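Prolyl endopeptidase (PDB 2BKL) probably cleaves oligopeptides on the carboxyl side of proline, and much less readily of alanine, as a serine peptidase of the S9A family. Local coordinates at residues 28-33 / 623-628; 375-380 / 391-396; 612-617 / 645-650. All coordinates share one frame; numbering follows the deposited sequence.

Contact 1. Residues 28-33 / 623-628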
loop_
_atom_site.group_PDB
_atom_site.type_symbol
_atom_site.label_atom_id
_atom_site.label_comp_id
_atom_site.label_asym_id
_atom_site.label_seq_id
_atom_site.Cartn_x
_atom_site.Cartn_y
_atom_site.Cartn_z
ATOM N N GLU A 28 6.094 22.149 -12.526
ATOM C CA GLU A 28 5.703 20.787 -12.949
ATOM C C GLU A 28 6.797 20.031 -13.689
ATOM O O GLU A 28 6.968 18.844 -13.496
ATOM C CB GLU A 28 4.416 20.785 -13.778
ATOM C CG GLU A 28 3.173 21.176 -12.989
ATOM C CD GLU A 28 1.875 21.141 -13.779
ATOM O OE1 GLU A 28 1.917 20.836 -14.985
ATOM O OE2 GLU A 28 0.805 21.426 -13.180
ATOM N N ASP A 29 7.541 20.728 -14.536
ATOM C CA ASP A 29 8.483 20.085 -15.446
ATOM C C ASP A 29 9.836 19.965 -14.765
ATOM O O ASP A 29 10.594 20.920 -14.686
ATOM C CB ASP A 29 8.581 20.897 -16.730
ATOM C CG ASP A 29 9.485 20.248 -17.757
ATOM O OD1 ASP A 29 9.930 19.097 -17.535
ATOM O OD2 ASP A 29 9.786 20.832 -18.817
ATOM N N GLU A 30 10.136 18.774 -14.273
ATOM C CA GLU A 30 11.362 18.548 -13.532
ATOM C C GLU A 30 12.590 18.527 -14.445
ATOM O O GLU A 30 13.721 18.529 -13.964
ATOM C CB GLU A 30 11.277 17.243 -12.707
ATOM C CG GLU A 30 11.454 15.925 -13.460
ATOM C CD GLU A 30 10.313 15.553 -14.395
ATOM O OE1 GLU A 30 9.206 16.133 -14.288
ATOM O OE2 GLU A 30 10.525 14.657 -15.260
ATOM N N LYS A 31 12.375 18.526 -15.755
ATOM C CA LYS A 31 13.508 18.574 -16.692
ATOM C C LYS A 31 14.107 19.969 -16.866
ATOM O O LYS A 31 15.187 20.126 -17.423
ATOM C CB LYS A 31 13.083 17.978 -18.035
ATOM C CG LYS A 31 12.749 16.509 -17.919
ATOM C CD LYS A 31 12.431 15.888 -19.265
ATOM C CE LYS A 31 11.917 14.472 -19.104
ATOM N NZ LYS A 31 11.829 13.792 -20.429
ATOM N N ALA A 32 13.414 20.994 -16.407
ATOM C CA ALA A 32 13.927 22.349 -16.500
ATOM C C ALA A 32 15.032 22.570 -15.465
ATOM O O ALA A 32 14.824 22.274 -14.282
ATOM C CB ALA A 32 12.801 23.323 -16.270
ATOM N N PRO A 33 16.214 23.053 -15.858
ATOM C CA PRO A 33 17.263 23.339 -14.872
ATOM C C PRO A 33 16.835 24.253 -13.713
ATOM O O PRO A 33 17.310 24.091 -12.591
ATOM C CB PRO A 33 18.374 23.991 -15.712
ATOM C CG PRO A 33 18.196 23.379 -17.033
ATOM C CD PRO A 33 16.699 23.272 -17.239
ATOM N N HIS A 623 3.387 17.523 -7.310
ATOM C CA HIS A 623 2.353 17.932 -6.399
ATOM C C HIS A 623 2.939 18.571 -5.147
ATOM O O HIS A 623 2.517 19.636 -4.731
ATOM C CB HIS A 623 1.469 16.744 -5.964
ATOM C CG HIS A 623 0.670 16.137 -7.067
ATOM N ND1 HIS A 623 -0.560 16.623 -7.454
ATOM C CD2 HIS A 623 0.928 15.066 -7.873
ATOM C CE1 HIS A 623 -1.032 15.866 -8.430
ATOM N NE2 HIS A 623 -0.145 14.923 -8.708
ATOM N N ALA A 624 3.936 17.923 -4.561
ATOM C CA ALA A 624 4.557 18.432 -3.350
ATOM C C ALA A 624 5.280 19.754 -3.629
ATOM O O ALA A 624 5.286 20.648 -2.817
ATOM C CB ALA A 624 5.519 17.376 -2.823
ATOM N N ARG A 625 5.902 19.889 -4.791
ATOM C CA ARG A 625 6.585 21.144 -5.104
ATOM C C ARG A 625 5.612 22.308 -5.191
ATOM O O ARG A 625 5.833 23.368 -4.594
ATOM C CB ARG A 625 7.343 21.049 -6.429
ATOM C CG ARG A 625 8.435 20.003 -6.508
ATOM C CD ARG A 625 9.439 20.201 -7.672
ATOM N NE ARG A 625 8.880 19.878 -8.981
ATOM C CZ ARG A 625 8.906 18.694 -9.585
ATOM N NH1 ARG A 625 9.431 17.642 -8.998
ATOM N NH2 ARG A 625 8.388 18.555 -10.810
ATOM N N LYS A 626 4.554 22.147 -5.957
ATOM C CA LYS A 626 3.584 23.231 -6.116
ATOM C C LYS A 626 2.912 23.592 -4.777
ATOM O O LYS A 626 2.687 24.780 -4.487
ATOM C CB LYS A 626 2.542 22.897 -7.162
ATOM C CG LYS A 626 3.094 22.748 -8.587
ATOM C CD LYS A 626 2.075 23.071 -9.662
ATOM C CE LYS A 626 0.846 22.214 -9.605
ATOM N NZ LYS A 626 -0.059 22.457 -10.789
ATOM N N PHE A 627 2.562 22.579 -3.981
ATOM C CA PHE A 627 1.878 22.840 -2.729
ATOM C C PHE A 627 2.797 23.539 -1.751
ATOM O O PHE A 627 2.367 24.486 -1.106
ATOM C CB PHE A 627 1.311 21.544 -2.148
ATOM C CG PHE A 627 0.395 21.739 -0.972
ATOM C CD1 PHE A 627 -0.899 22.186 -1.164
ATOM C CD2 PHE A 627 0.830 21.482 0.336
ATOM C CE1 PHE A 627 -1.773 22.301 -0.103
ATOM C CE2 PHE A 627 -0.032 21.634 1.411
ATOM C CZ PHE A 627 -1.314 22.060 1.197
ATOM N N VAL A 628 4.048 23.091 -1.620
ATOM C CA VAL A 628 4.978 23.747 -0.678
ATOM C C VAL A 628 5.205 25.197 -1.076
ATOM O O VAL A 628 5.250 26.089 -0.221
ATOM C CB VAL A 628 6.299 22.985 -0.466
ATOM C CG1 VAL A 628 7.322 23.284 -1.498
ATOM C CG2 VAL A 628 6.871 23.324 0.929
HETATM O O HOH W 1 7.910 15.889 -11.820
#
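Glu-28 and Lys-626 meet in a salt bridge, with NZ of Lys-626 2.7 Å from OE2 of Glu-28 and lying on that oxygen's anti lone pair. It ties the loop leading into helix 33-51 to helix 622-632 of the alpha/beta-hydrolase domain, as in prolyl oligopeptidases generally, whose N-terminal residues pack on the catalytic domain. Both ends have further charged partners: Arg-564 also pairs with OE2, while Asp-22 and Asp-561 share NZ, so a small buried charge network results. The lysine chain is bent at chi3 (-59°), which turns CE out of line with the rest of the chain, and its CD rests 4.0 Å from CG of Glu-28.

One residue earlier on the helix, Arg-625 points its guanidinium at the same loop. Its NE donates to the carbonyl oxygen of Leu-27, and its NH2 lies 3.1 Å from O of Glu-28, which sits at the edge of the group near its plane. The Arg-625 side chain also touches Val-35, Trp-38 and Met-39 of helix 33-51. CB of Glu-30 approaches the guanidinium obliquely, 3.7 Å from NH2 of Arg-625. A water completes the link, accepting from NH2 of Arg-625 at 2.9 Å and donating to OE1 of Glu-30 at 2.8 Å.

Contact 2. Residues 375-380 / 391-396; sequences DDAYYV and YKTSVS
Ala-377 faces Thr-393 and Tyr-379 faces Tyr-391 as hydrogen-bonded pairs of an antiparallel ladder, alternating with the non-hydrogen-bonded pairs Asp-376 with Ser-394 and Tyr-378 with Lys-392, while the N-to-C directions of 376-380 and 391-394 make 144°.

At the open end of the ladder the Asp-375 side chain adds to the backbone pairing. Its CG is anti to the backbone N (chi1 -175°), and the carboxylate is gripped by three donors. OG of Ser-394 gives its proton to OD2 of Asp-375 at 2.7 Å, on the syn side. N of Ser-396 uses the syn lone pair of OD1, whereas OG of the same serine reaches OD1 from above the carboxylate plane. The carbonyl oxygen of Asp-375 meanwhile accepts from N of Val-395, whose CG2 touches CB of Ala-377 at 3.9 Å.

On the face bearing Ala-377 and Thr-393, the rings of Tyr-379 and Tyr-391 are nearly parallel, 17° apart, but slid so far that they barely overlap, their centroids 5.2 Å apart. The closer touch is CE1 of Tyr-379 against CB of Tyr-391, at 3.5 Å, and the hydroxyl of Tyr-379 sits over the Tyr-391 ring toward its rim. CG2 of Thr-393 meets the edge of the Tyr-379 ring in its plane.

On the other face the extended Lys-392 lies beside Tyr-378, its CD 3.7 Å from OH of the tyrosine, and carries CE to within 3.4 Å of OD1 of Asp-376. NZ of Lys-392 stays 4.2 Å from OD2 of Asp-376, beyond salt-bridge distance. Tyr-378 also meets Trp-403 edge-to-face. Strands 376-383 and 386-394 are the two inner strands of a four-stranded antiparallel blade, the repeating unit of the beta-propeller that covers the catalytic domain in prolyl oligopeptidases.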
loop_
_atom_site.group_PDB
_atom_site.type_symbol
_atom_site.label_atom_id
_atom_site.label_comp_id
_atom_site.label_asym_id
_atom_site.label_seq_id
_atom_site.Cartn_x
_atom_site.Cartn_y
_atom_site.Cartn_z
ATOM N N ASP A 375 -0.830 -29.453 4.311
ATOM C CA ASP A 375 -1.544 -29.308 5.558
ATOM C C ASP A 375 -1.000 -28.198 6.451
ATOM O O ASP A 375 -1.748 -27.637 7.243
ATOM C CB ASP A 375 -1.510 -30.617 6.343
ATOM C CG ASP A 375 -2.335 -30.546 7.598
ATOM O OD1 ASP A 375 -3.571 -30.372 7.476
ATOM O OD2 ASP A 375 -1.829 -30.623 8.736
ATOM N N ASP A 376 0.291 -27.912 6.367
ATOM C CA ASP A 376 0.859 -26.812 7.141
ATOM C C ASP A 376 0.539 -25.472 6.476
ATOM O O ASP A 376 0.821 -25.288 5.296
ATOM C CB ASP A 376 2.384 -26.906 7.231
ATOM C CG ASP A 376 2.859 -28.162 7.912
ATOM O OD1 ASP A 376 2.295 -28.536 8.973
ATOM O OD2 ASP A 376 3.814 -28.813 7.427
ATOM N N ALA A 377 -0.002 -24.528 7.247
ATOM C CA ALA A 377 -0.277 -23.178 6.775
ATOM C C ALA A 377 0.170 -22.186 7.827
ATOM O O ALA A 377 0.058 -22.477 9.014
ATOM C CB ALA A 377 -1.740 -22.970 6.482
ATOM N N TYR A 378 0.601 -21.004 7.413
ATOM C CA TYR A 378 1.173 -20.035 8.315
ATOM C C TYR A 378 0.327 -18.794 8.360
ATOM O O TYR A 378 -0.354 -18.453 7.386
ATOM C CB TYR A 378 2.594 -19.664 7.846
ATOM C CG TYR A 378 3.583 -20.796 7.828
ATOM C CD1 TYR A 378 3.588 -21.699 6.787
ATOM C CD2 TYR A 378 4.516 -20.946 8.835
ATOM C CE1 TYR A 378 4.494 -22.750 6.768
ATOM C CE2 TYR A 378 5.426 -21.979 8.811
ATOM C CZ TYR A 378 5.396 -22.864 7.786
ATOM O OH TYR A 378 6.300 -23.907 7.754
ATOM N N TYR A 379 0.345 -18.098 9.491
ATOM C CA TYR A 379 -0.208 -16.767 9.521
ATOM C C TYR A 379 0.659 -15.856 10.360
ATOM O O TYR A 379 1.421 -16.303 11.227
ATOM C CB TYR A 379 -1.665 -16.747 10.011
ATOM C CG TYR A 379 -1.881 -16.920 11.495
ATOM C CD1 TYR A 379 -2.057 -18.169 12.051
ATOM C CD2 TYR A 379 -1.961 -15.813 12.342
ATOM C CE1 TYR A 379 -2.294 -18.323 13.448
ATOM C CE2 TYR A 379 -2.187 -15.959 13.692
ATOM C CZ TYR A 379 -2.325 -17.229 14.235
ATOM O OH TYR A 379 -2.580 -17.324 15.592
ATOM N N VAL A 380 0.550 -14.573 10.057
ATOM C CA VAL A 380 1.286 -13.528 10.756
ATOM C C VAL A 380 0.362 -12.796 11.688
ATOM O O VAL A 380 -0.763 -12.475 11.312
ATOM C CB VAL A 380 1.853 -12.546 9.706
ATOM C CG1 VAL A 380 2.651 -11.424 10.354
ATOM C CG2 VAL A 380 2.716 -13.256 8.662
ATOM N N TYR A 391 2.851 -17.955 13.103
ATOM C CA TYR A 391 2.381 -19.234 13.602
ATOM C C TYR A 391 2.287 -20.239 12.475
ATOM O O TYR A 391 1.855 -19.917 11.363
ATOM C CB TYR A 391 1.014 -19.068 14.296
ATOM C CG TYR A 391 1.165 -18.329 15.594
ATOM C CD1 TYR A 391 1.191 -16.948 15.614
ATOM C CD2 TYR A 391 1.303 -19.000 16.781
ATOM C CE1 TYR A 391 1.383 -16.261 16.764
ATOM C CE2 TYR A 391 1.476 -18.307 17.985
ATOM C CZ TYR A 391 1.518 -16.933 17.945
ATOM O OH TYR A 391 1.671 -16.203 19.106
ATOM N N LYS A 392 2.690 -21.466 12.775
ATOM C CA LYS A 392 2.540 -22.581 11.863
ATOM C C LYS A 392 1.375 -23.405 12.392
ATOM O O LYS A 392 1.349 -23.799 13.561
ATOM C CB LYS A 392 3.820 -23.409 11.804
ATOM C CG LYS A 392 3.731 -24.638 10.900
ATOM C CD LYS A 392 5.061 -25.391 10.852
ATOM C CE LYS A 392 4.894 -26.814 10.405
ATOM N NZ LYS A 392 6.117 -27.613 10.674
ATOM N N THR A 393 0.400 -23.657 11.529
ATOM C CA THR A 393 -0.808 -24.347 11.932
ATOM C C THR A 393 -1.073 -25.531 11.022
ATOM O O THR A 393 -0.636 -25.553 9.879
ATOM C CB THR A 393 -2.035 -23.403 11.916
ATOM O OG1 THR A 393 -2.471 -23.173 10.559
ATOM C CG2 THR A 393 -1.723 -22.016 12.424
ATOM N N SER A 394 -1.780 -26.520 11.549
ATOM C CA SER A 394 -2.312 -27.597 10.748
ATOM C C SER A 394 -3.741 -27.262 10.350
ATOM O O SER A 394 -4.586 -26.977 11.174
ATOM C CB SER A 394 -2.320 -28.906 11.543
ATOM O OG SER A 394 -3.164 -29.865 10.912
ATOM N N VAL A 395 -4.011 -27.299 9.062
ATOM C CA VAL A 395 -5.338 -26.998 8.576
ATOM C C VAL A 395 -6.318 -28.078 9.017
ATOM O O VAL A 395 -7.448 -27.775 9.410
ATOM C CB VAL A 395 -5.358 -26.848 7.035
ATOM C CG1 VAL A 395 -6.777 -26.616 6.536
ATOM C CG2 VAL A 395 -4.486 -25.692 6.598
ATOM N N SER A 396 -5.890 -29.330 8.937
ATOM C CA SER A 396 -6.762 -30.458 9.251
ATOM C C SER A 396 -7.111 -30.579 10.740
ATOM O O SER A 396 -8.233 -30.931 11.047
ATOM C CB SER A 396 -6.181 -31.765 8.730
ATOM O OG SER A 396 -4.949 -32.064 9.311
#

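Contact 3. Residues 612-617 / 645-650; sequences AADHDD and IEANAG
Asp-614 and Ala-649 join two loops at the ends of neighbouring parallel strands, loops that lead to Asp-616 and His-651, the probable aspartate and histidine of a Ser-His-Asp triad completed by Ser-533. CG of Asp-614 stands between its own backbone N and carbonyl carbon (chi1 69°), and the carboxylate receives two consecutive backbone N-H groups of the opposite loop. N of Ala-649 meets OD1 of Asp-614 at 3.0 Å in a nearly straight bond, while N of Asn-648 meets OD2 of Asp-614 at 2.9 Å; each comes from the syn side, somewhat out of the carboxylate plane. ND1 of His-615 adds a weak bond to OD1 of Asp-614. An alanine in place of Asp-614 would probably leave the N-H groups of Asn-648 and Ala-649 without these acceptors, and the loop just before His-651 freer to shift.

The strands themselves, 607-613 and 641-646, are joined by helix 622-632 in a beta-alpha-beta crossover of the alpha/beta-hydrolase fold. In their ladder N of Glu-646 donates to O of Ala-612 at 2.8 Å, and N of Asp-614 donates to O of Glu-646. Further along, N of His-615 bonds to O of Ala-649 at 2.8 Å and links the two loops. CB of Ala-613 touches CB of Ala-649 at 3.9 Å and lies against O of Gly-650, and CB of Asp-614 lies against CG2 of Ile-645, also at 3.9 Å.

Past the paired loops, OD2 of Asp-616 accepts from ND1 of His-651, and OD1 of Asp-616 is held by the backbone N atoms of Arg-618 and Val-619. Asp-617 reaches the propeller, its two carboxylate oxygens bonded to the backbone N of Asp-145 and of Glu-146.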
loop_
_atom_site.group_PDB
_atom_site.type_symbol
_atom_site.label_atom_id
_atom_site.label_comp_id
_atom_site.label_asym_id
_atom_site.label_seq_id
_atom_site.Cartn_x
_atom_site.Cartn_y
_atom_site.Cartn_z
ATOM N N ALA A 612 9.093 14.022 0.360
ATOM C CA ALA A 612 9.080 13.656 -1.053
ATOM C C ALA A 612 10.187 12.660 -1.359
ATOM O O ALA A 612 11.068 12.392 -0.547
ATOM C CB ALA A 612 9.236 14.891 -1.892
ATOM N N ALA A 613 10.071 12.057 -2.534
ATOM C CA ALA A 613 10.988 11.037 -3.031
ATOM C C ALA A 613 11.381 11.402 -4.450
ATOM O O ALA A 613 10.510 11.669 -5.288
ATOM C CB ALA A 613 10.328 9.689 -3.012
ATOM N N ASP A 614 12.675 11.360 -4.735
ATOM C CA ASP A 614 13.197 11.824 -6.024
ATOM C C ASP A 614 12.893 10.945 -7.231
ATOM O O ASP A 614 12.981 11.424 -8.360
ATOM C CB ASP A 614 14.701 12.147 -5.964
ATOM C CG ASP A 614 15.591 10.940 -5.793
ATOM O OD1 ASP A 614 15.078 9.806 -5.666
ATOM O OD2 ASP A 614 16.841 11.075 -5.771
ATOM N N HIS A 615 12.544 9.682 -7.009
ATOM C CA HIS A 615 12.305 8.754 -8.112
ATOM C C HIS A 615 10.925 8.121 -8.015
ATOM O O HIS A 615 10.718 6.995 -8.441
ATOM C CB HIS A 615 13.366 7.653 -8.138
ATOM C CG HIS A 615 14.595 8.015 -8.895
ATOM N ND1 HIS A 615 15.716 8.526 -8.283
ATOM C CD2 HIS A 615 14.883 7.929 -10.213
ATOM C CE1 HIS A 615 16.651 8.739 -9.192
ATOM N NE2 HIS A 615 16.173 8.386 -10.372
ATOM N N ASP A 616 9.963 8.872 -7.514
ATOM C CA ASP A 616 8.577 8.390 -7.472
ATOM C C ASP A 616 7.970 8.418 -8.871
ATOM O O ASP A 616 7.576 9.461 -9.393
ATOM C CB ASP A 616 7.764 9.216 -6.481
ATOM C CG ASP A 616 6.421 8.609 -6.163
ATOM O OD1 ASP A 616 5.936 7.723 -6.935
ATOM O OD2 ASP A 616 5.805 8.971 -5.135
ATOM N N ASP A 617 7.925 7.239 -9.477
ATOM C CA ASP A 617 7.339 7.052 -10.809
ATOM C C ASP A 617 5.873 6.601 -10.784
ATOM O O ASP A 617 5.327 6.106 -11.775
ATOM C CB ASP A 617 8.189 6.086 -11.684
ATOM C CG ASP A 617 8.337 4.690 -11.096
ATOM O OD1 ASP A 617 7.958 4.471 -9.929
ATOM O OD2 ASP A 617 8.848 3.754 -11.801
ATOM N N ILE A 645 13.515 16.045 0.242
ATOM C CA ILE A 645 13.502 15.140 -0.883
ATOM C C ILE A 645 14.435 13.977 -0.607
ATOM O O ILE A 645 15.650 14.159 -0.488
ATOM C CB ILE A 645 13.878 15.871 -2.185
ATOM C CG1 ILE A 645 12.978 17.115 -2.415
ATOM C CG2 ILE A 645 13.835 14.899 -3.384
ATOM C CD1 ILE A 645 13.429 17.995 -3.619
ATOM N N GLU A 646 13.883 12.783 -0.486
ATOM C CA GLU A 646 14.704 11.611 -0.231
ATOM C C GLU A 646 15.400 11.190 -1.511
ATOM O O GLU A 646 14.762 11.092 -2.555
ATOM C CB GLU A 646 13.809 10.485 0.272
ATOM C CG GLU A 646 14.503 9.182 0.644
ATOM C CD GLU A 646 15.057 9.152 2.052
ATOM O OE1 GLU A 646 14.339 9.557 2.995
ATOM O OE2 GLU A 646 16.187 8.626 2.221
ATOM N N ALA A 647 16.700 10.924 -1.410
ATOM C CA ALA A 647 17.481 10.529 -2.555
ATOM C C ALA A 647 17.327 9.037 -2.867
ATOM O O ALA A 647 17.126 8.231 -1.969
ATOM C CB ALA A 647 18.943 10.864 -2.328
ATOM N N ASN A 648 17.403 8.712 -4.144
ATOM C CA ASN A 648 17.340 7.344 -4.641
ATOM C C ASN A 648 16.160 6.588 -4.091
ATOM O O ASN A 648 16.287 5.484 -3.596
ATOM C CB ASN A 648 18.657 6.640 -4.345
ATOM C CG ASN A 648 19.828 7.376 -4.955
ATOM O OD1 ASN A 648 19.884 7.563 -6.160
ATOM N ND2 ASN A 648 20.711 7.849 -4.123
ATOM N N ALA A 649 14.997 7.207 -4.203
ATOM C CA ALA A 649 13.818 6.706 -3.543
ATOM C C ALA A 649 12.620 6.676 -4.473
ATOM O O ALA A 649 12.307 7.658 -5.139
ATOM C CB ALA A 649 13.503 7.560 -2.328
ATOM N N GLY A 650 11.945 5.532 -4.488
ATOM C CA GLY A 650 10.645 5.391 -5.110
ATOM C C GLY A 650 9.525 5.775 -4.165
ATOM O O GLY A 650 9.755 6.344 -3.087
#

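Overall arrangement
The three contacts illustrate how a two-domain peptidase is put together from distant pieces of chain. Contacts 1 and 3 are neighbours, with centres about 13 Å apart: helix 622-632, which receives the N-terminal loop in contact 1, is also the connection between the two strands of contact 3. Along the chain their segments alternate. Contact 2 lies on the far side of the molecule's centre, about 49 Å from contact 1 and 38 Å from contact 3, centre to centre. It belongs wholly to the propeller and is nested within the long loop that contact 1 closes. The N-terminal segment thus packs on the hydrolase domain, and the propeller lies between the two in the chain and covers the probable active site.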